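Local coordinates for protein oxidoreductase (Listeria innocua, PDB 3E18) that binds NAD in a Rossmann-fold domain and probably acts as a dehydrogenase of the GFO/IDH/MocA family, though its substrate is not known, at residues Asp190-Phe202 with Ala337-Ser350. Sequence-based numbering, arbitrary orientation.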
loop_
_atom_site.group_PDB
_atom_site.type_symbol
_atom_site.label_atom_id
_atom_site.label_comp_id
_atom_site.label_asym_id
_atom_site.label_seq_id
_atom_site.Cartn_x
_atom_site.Cartn_y
_atom_site.Cartn_z
ATOM N N ASP A 190 15.997 10.050 9.929
ATOM C CA ASP A 190 17.223 10.826 9.743
ATOM C C ASP A 190 17.977 10.269 8.551
ATOM O O ASP A 190 19.036 9.633 8.688
ATOM C CB ASP A 190 18.082 10.820 11.021
ATOM C CG ASP A 190 19.369 11.638 10.885
ATOM O OD1 ASP A 190 19.369 12.690 10.200
ATOM O OD2 ASP A 190 20.391 11.209 11.463
ATOM N N SER A 191 17.408 10.514 7.372
ATOM C CA SER A 191 17.933 10.005 6.113
ATOM C C SER A 191 17.333 10.801 4.959
ATOM O O SER A 191 16.198 11.281 5.038
ATOM C CB SER A 191 17.600 8.517 5.950
ATOM O OG SER A 191 18.338 7.950 4.883
ATOM N N ASN A 192 18.110 10.940 3.893
ATOM C CA ASN A 192 17.668 11.633 2.694
ATOM C C ASN A 192 16.733 10.750 1.890
ATOM O O ASN A 192 16.909 9.537 1.858
ATOM C CB ASN A 192 18.871 11.993 1.819
ATOM C CG ASN A 192 19.689 13.149 2.380
ATOM O OD1 ASN A 192 19.210 13.937 3.199
ATOM N ND2 ASN A 192 20.932 13.263 1.914
ATOM N N VAL A 193 15.743 11.364 1.243
ATOM C CA VAL A 193 14.861 10.650 0.321
ATOM C C VAL A 193 15.654 10.245 -0.922
ATOM O O VAL A 193 16.338 11.074 -1.515
ATOM C CB VAL A 193 13.633 11.505 -0.068
ATOM C CG1 VAL A 193 12.807 10.829 -1.156
ATOM C CG2 VAL A 193 12.773 11.762 1.150
ATOM N N LYS A 194 15.575 8.961 -1.271
ATOM C CA LYS A 194 16.197 8.403 -2.461
ATOM C C LYS A 194 15.230 8.416 -3.646
ATOM O O LYS A 194 15.611 8.798 -4.752
ATOM C CB LYS A 194 16.668 6.974 -2.188
ATOM C CG LYS A 194 17.635 6.431 -3.235
ATOM C CD LYS A 194 17.471 4.930 -3.444
ATOM C CE LYS A 194 18.417 4.121 -2.583
ATOM N NZ LYS A 194 19.822 4.199 -3.081
ATOM N N SER A 195 13.980 8.004 -3.425
ATOM C CA SER A 195 13.019 7.946 -4.525
ATOM C C SER A 195 11.579 8.129 -4.071
ATOM O O SER A 195 11.256 7.898 -2.907
ATOM C CB SER A 195 13.164 6.620 -5.279
ATOM O OG SER A 195 12.765 5.512 -4.478
ATOM N N VAL A 196 10.724 8.548 -5.004
ATOM C CA VAL A 196 9.292 8.802 -4.742
ATOM C C VAL A 196 8.491 8.385 -5.967
ATOM O O VAL A 196 8.821 8.791 -7.086
ATOM C CB VAL A 196 8.999 10.325 -4.572
ATOM C CG1 VAL A 196 7.590 10.556 -4.036
ATOM C CG2 VAL A 196 10.015 10.997 -3.704
ATOM N N SER A 197 7.425 7.610 -5.768
ATOM C CA SER A 197 6.446 7.407 -6.822
ATOM C C SER A 197 5.144 7.865 -6.178
ATOM O O SER A 197 5.031 7.844 -4.967
ATOM C CB SER A 197 6.364 5.931 -7.205
ATOM O OG SER A 197 5.898 5.118 -6.145
ATOM N N ALA A 198 4.198 8.302 -6.979
ATOM C CA ALA A 198 2.927 8.817 -6.436
ATOM C C ALA A 198 1.851 8.737 -7.462
ATOM O O ALA A 198 2.116 8.705 -8.665
ATOM C CB ALA A 198 3.082 10.284 -5.961
ATOM N N ASN A 199 0.620 8.696 -6.974
ATOM C CA ASN A 199 -0.543 8.783 -7.837
ATOM C C ASN A 199 -1.553 9.618 -7.092
ATOM O O ASN A 199 -1.669 9.529 -5.874
ATOM C CB ASN A 199 -1.059 7.373 -8.240
ATOM C CG ASN A 199 -2.584 7.242 -8.102
ATOM O OD1 ASN A 199 -3.363 7.749 -8.935
ATOM N ND2 ASN A 199 -3.013 6.520 -7.063
ATOM N N LEU A 200 -2.228 10.495 -7.826
ATOM C CA LEU A 200 -3.200 11.401 -7.226
ATOM C C LEU A 200 -4.613 10.933 -7.524
ATOM O O LEU A 200 -4.872 10.309 -8.552
ATOM C CB LEU A 200 -3.021 12.825 -7.770
ATOM C CG LEU A 200 -1.659 13.517 -7.703
ATOM C CD1 LEU A 200 -1.687 14.876 -8.415
ATOM C CD2 LEU A 200 -1.195 13.674 -6.274
ATOM N N SER A 201 -5.538 11.261 -6.638
ATOM C CA SER A 201 -6.935 10.952 -6.884
ATOM C C SER A 201 -7.688 12.181 -7.373
ATOM O O SER A 201 -7.591 13.245 -6.772
ATOM C CB SER A 201 -7.591 10.420 -5.615
ATOM O OG SER A 201 -8.993 10.316 -5.800
ATOM N N PHE A 202 -8.436 12.024 -8.464
ATOM C CA PHE A 202 -9.328 13.064 -8.954
ATOM C C PHE A 202 -10.720 12.489 -9.113
ATOM O O PHE A 202 -11.433 12.809 -10.069
ATOM C CB PHE A 202 -8.835 13.610 -10.287
ATOM C CG PHE A 202 -7.556 14.371 -10.190
ATOM C CD1 PHE A 202 -7.557 15.710 -9.819
ATOM C CD2 PHE A 202 -6.344 13.758 -10.500
ATOM C CE1 PHE A 202 -6.373 16.422 -9.737
ATOM C CE2 PHE A 202 -5.157 14.464 -10.418
ATOM C CZ PHE A 202 -5.172 15.804 -10.032
ATOM N N ALA A 337 8.551 16.676 -5.821
ATOM C CA ALA A 337 8.810 15.319 -6.342
ATOM C C ALA A 337 7.530 14.501 -6.506
ATOM O O ALA A 337 7.375 13.780 -7.486
ATOM C CB ALA A 337 9.796 14.576 -5.467
ATOM N N ILE A 338 6.611 14.634 -5.556
ATOM C CA ILE A 338 5.356 13.882 -5.594
ATOM C C ILE A 338 4.535 14.321 -6.796
ATOM O O ILE A 338 4.028 13.481 -7.547
ATOM C CB ILE A 338 4.571 14.048 -4.269
ATOM C CG1 ILE A 338 5.175 13.124 -3.207
ATOM C CG2 ILE A 338 3.077 13.767 -4.441
ATOM C CD1 ILE A 338 4.719 13.424 -1.788
ATOM N N PHE A 339 4.414 15.634 -6.982
ATOM C CA PHE A 339 3.625 16.175 -8.088
ATOM C C PHE A 339 4.201 15.795 -9.444
ATOM O O PHE A 339 3.466 15.432 -10.368
ATOM C CB PHE A 339 3.506 17.682 -7.955
ATOM C CG PHE A 339 2.416 18.103 -7.024
ATOM C CD1 PHE A 339 1.129 17.591 -7.176
ATOM C CD2 PHE A 339 2.662 19.007 -6.004
ATOM C CE1 PHE A 339 0.113 17.970 -6.324
ATOM C CE2 PHE A 339 1.628 19.408 -5.148
ATOM C CZ PHE A 339 0.364 18.887 -5.313
ATOM N N GLU A 340 5.523 15.857 -9.537
ATOM C CA GLU A 340 6.238 15.439 -10.728
ATOM C C GLU A 340 6.053 13.937 -11.002
ATOM O O GLU A 340 5.798 13.539 -12.148
ATOM C CB GLU A 340 7.723 15.775 -10.585
ATOM C CG GLU A 340 8.533 15.472 -11.850
ATOM C CD GLU A 340 10.032 15.503 -11.629
ATOM O OE1 GLU A 340 10.505 16.147 -10.661
ATOM O OE2 GLU A 340 10.748 14.877 -12.438
ATOM N N ALA A 341 6.170 13.116 -9.956
ATOM C CA ALA A 341 6.019 11.661 -10.077
ATOM C C ALA A 341 4.643 11.292 -10.592
ATOM O O ALA A 341 4.509 10.464 -11.493
ATOM C CB ALA A 341 6.302 10.966 -8.723
ATOM N N ALA A 342 3.615 11.928 -10.047
ATOM C CA ALA A 342 2.256 11.657 -10.493
ATOM C C ALA A 342 1.925 12.189 -11.900
ATOM O O ALA A 342 1.228 11.525 -12.670
ATOM C CB ALA A 342 1.285 12.192 -9.486
ATOM N N GLU A 343 2.412 13.378 -12.237
ATOM C CA GLU A 343 2.135 13.943 -13.563
ATOM C C GLU A 343 2.897 13.230 -14.692
ATOM O O GLU A 343 2.384 13.115 -15.795
ATOM C CB GLU A 343 2.339 15.474 -13.593
ATOM C CG GLU A 343 3.762 15.956 -13.853
ATOM C CD GLU A 343 3.822 17.182 -14.762
ATOM O OE1 GLU A 343 2.854 17.424 -15.521
ATOM O OE2 GLU A 343 4.849 17.896 -14.726
ATOM N N THR A 344 4.094 12.720 -14.413
ATOM C CA THR A 344 4.846 12.010 -15.432
ATOM C C THR A 344 4.700 10.484 -15.341
ATOM O O THR A 344 5.259 9.767 -16.176
ATOM C CB THR A 344 6.339 12.378 -15.395
ATOM O OG1 THR A 344 6.910 11.948 -14.155
ATOM C CG2 THR A 344 6.524 13.897 -15.544
ATOM N N ASN A 345 3.947 10.005 -14.347
ATOM C CA ASN A 345 3.799 8.553 -14.049
ATOM C C ASN A 345 5.151 7.839 -14.020
ATOM O O ASN A 345 5.364 6.823 -14.675
ATOM C CB ASN A 345 2.824 7.890 -15.034
ATOM C CG ASN A 345 2.348 6.510 -14.583
ATOM O OD1 ASN A 345 2.469 6.116 -13.413
ATOM N ND2 ASN A 345 1.798 5.770 -15.525
ATOM N N ARG A 346 6.082 8.427 -13.283
ATOM C CA ARG A 346 7.412 7.891 -13.161
ATOM C C ARG A 346 7.824 7.907 -11.699
ATOM O O ARG A 346 7.121 8.469 -10.855
ATOM C CB ARG A 346 8.385 8.725 -13.982
ATOM C CG ARG A 346 8.342 8.442 -15.487
ATOM C CD ARG A 346 9.656 8.865 -16.131
ATOM N NE ARG A 346 9.767 8.466 -17.535
ATOM C CZ ARG A 346 10.285 7.312 -17.957
ATOM N NH1 ARG A 346 10.726 6.408 -17.088
ATOM N NH2 ARG A 346 10.359 7.059 -19.258
ATOM N N THR A 347 8.940 7.247 -11.412
ATOM C CA THR A 347 9.537 7.264 -10.089
ATOM C C THR A 347 10.666 8.288 -10.124
ATOM O O THR A 347 11.604 8.175 -10.916
ATOM C CB THR A 347 10.083 5.879 -9.671
ATOM O OG1 THR A 347 9.034 4.914 -9.749
ATOM C CG2 THR A 347 10.607 5.921 -8.228
ATOM N N VAL A 348 10.560 9.279 -9.255
ATOM C CA VAL A 348 11.478 10.411 -9.230
ATOM C C VAL A 348 12.625 10.089 -8.288
ATOM O O VAL A 348 12.395 9.717 -7.155
ATOM C CB VAL A 348 10.710 11.682 -8.787
ATOM C CG1 VAL A 348 11.651 12.815 -8.380
ATOM C CG2 VAL A 348 9.789 12.134 -9.902
ATOM N N HIS A 349 13.861 10.215 -8.767
ATOM C CA HIS A 349 15.041 9.966 -7.941
ATOM C C HIS A 349 15.738 11.254 -7.487
ATOM O O HIS A 349 15.846 12.205 -8.260
ATOM C CB HIS A 349 16.006 9.049 -8.685
ATOM C CG HIS A 349 15.371 7.775 -9.136
ATOM N ND1 HIS A 349 14.823 7.619 -10.391
ATOM C CD2 HIS A 349 15.157 6.609 -8.484
ATOM C CE1 HIS A 349 14.315 6.403 -10.498
ATOM N NE2 HIS A 349 14.510 5.769 -9.357
ATOM N N SER A 350 16.227 11.238 -6.240
ATOM C CA SER A 350 16.593 12.436 -5.442
ATOM C C SER A 350 15.354 13.275 -5.102
ATOM O O SER A 350 15.333 14.024 -4.111
ATOM C CB SER A 350 17.675 13.300 -6.110
ATOM O OG SER A 350 18.769 12.496 -6.530
HETATM O O HOH W 1 4.699 8.038 -9.900
HETATM O O HOH W 2 2.030 7.876 -11.292
#
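The outer edge of the large mixed sheet in the GFO/IDH/MocA C-terminal domain is built here: strand 193-201 receives the short antiparallel strand 348-349 beside it and the end of helix 325-344 against one face. Val196 and Val348 form a hydrogen-bonded pair, with Val348 N reaching Val196 O at 2.8 Å and Val196 N reaching Val348 O at 3.0 Å, the latter in the carbonyl plane. Ser350 N then bonds to Lys194 O from above its carbonyl plane. The axes of helix 337-344 and strand 193-201 come within 6.3 Å, their N-to-C directions 68° apart, consistent with the small side chains at the crossing: the methyl of Ala341 sits 3.7 Å from Val196 O, and that of Ala342 touches Leu200 CG. Val196 holds CG1 anti to its backbone N (chi1 -169°), which sets that methyl 3.6 Å from Ile338 CG1, the two side chains crossing at about a right angle. Leu200 CD1 meets the edge of the Phe339 ring near its plane; Val174 of helix 173-188 touches both residues. Asn345 is the first residue to leave helical backbone angles, its phi positive (48°), and the chain turns back toward the sheet. On the other face, Ser195 OG bonds to Asn345 ND2 of the second subunit and Thr347 OG1 to Thr347 OG1 of the second subunit, so this edge also serves the dimer interface. Between the strand and the turn that follows the helix, water 2 lies 2.8 Å from both Ala198 O and Asn345 OD1, bridging them.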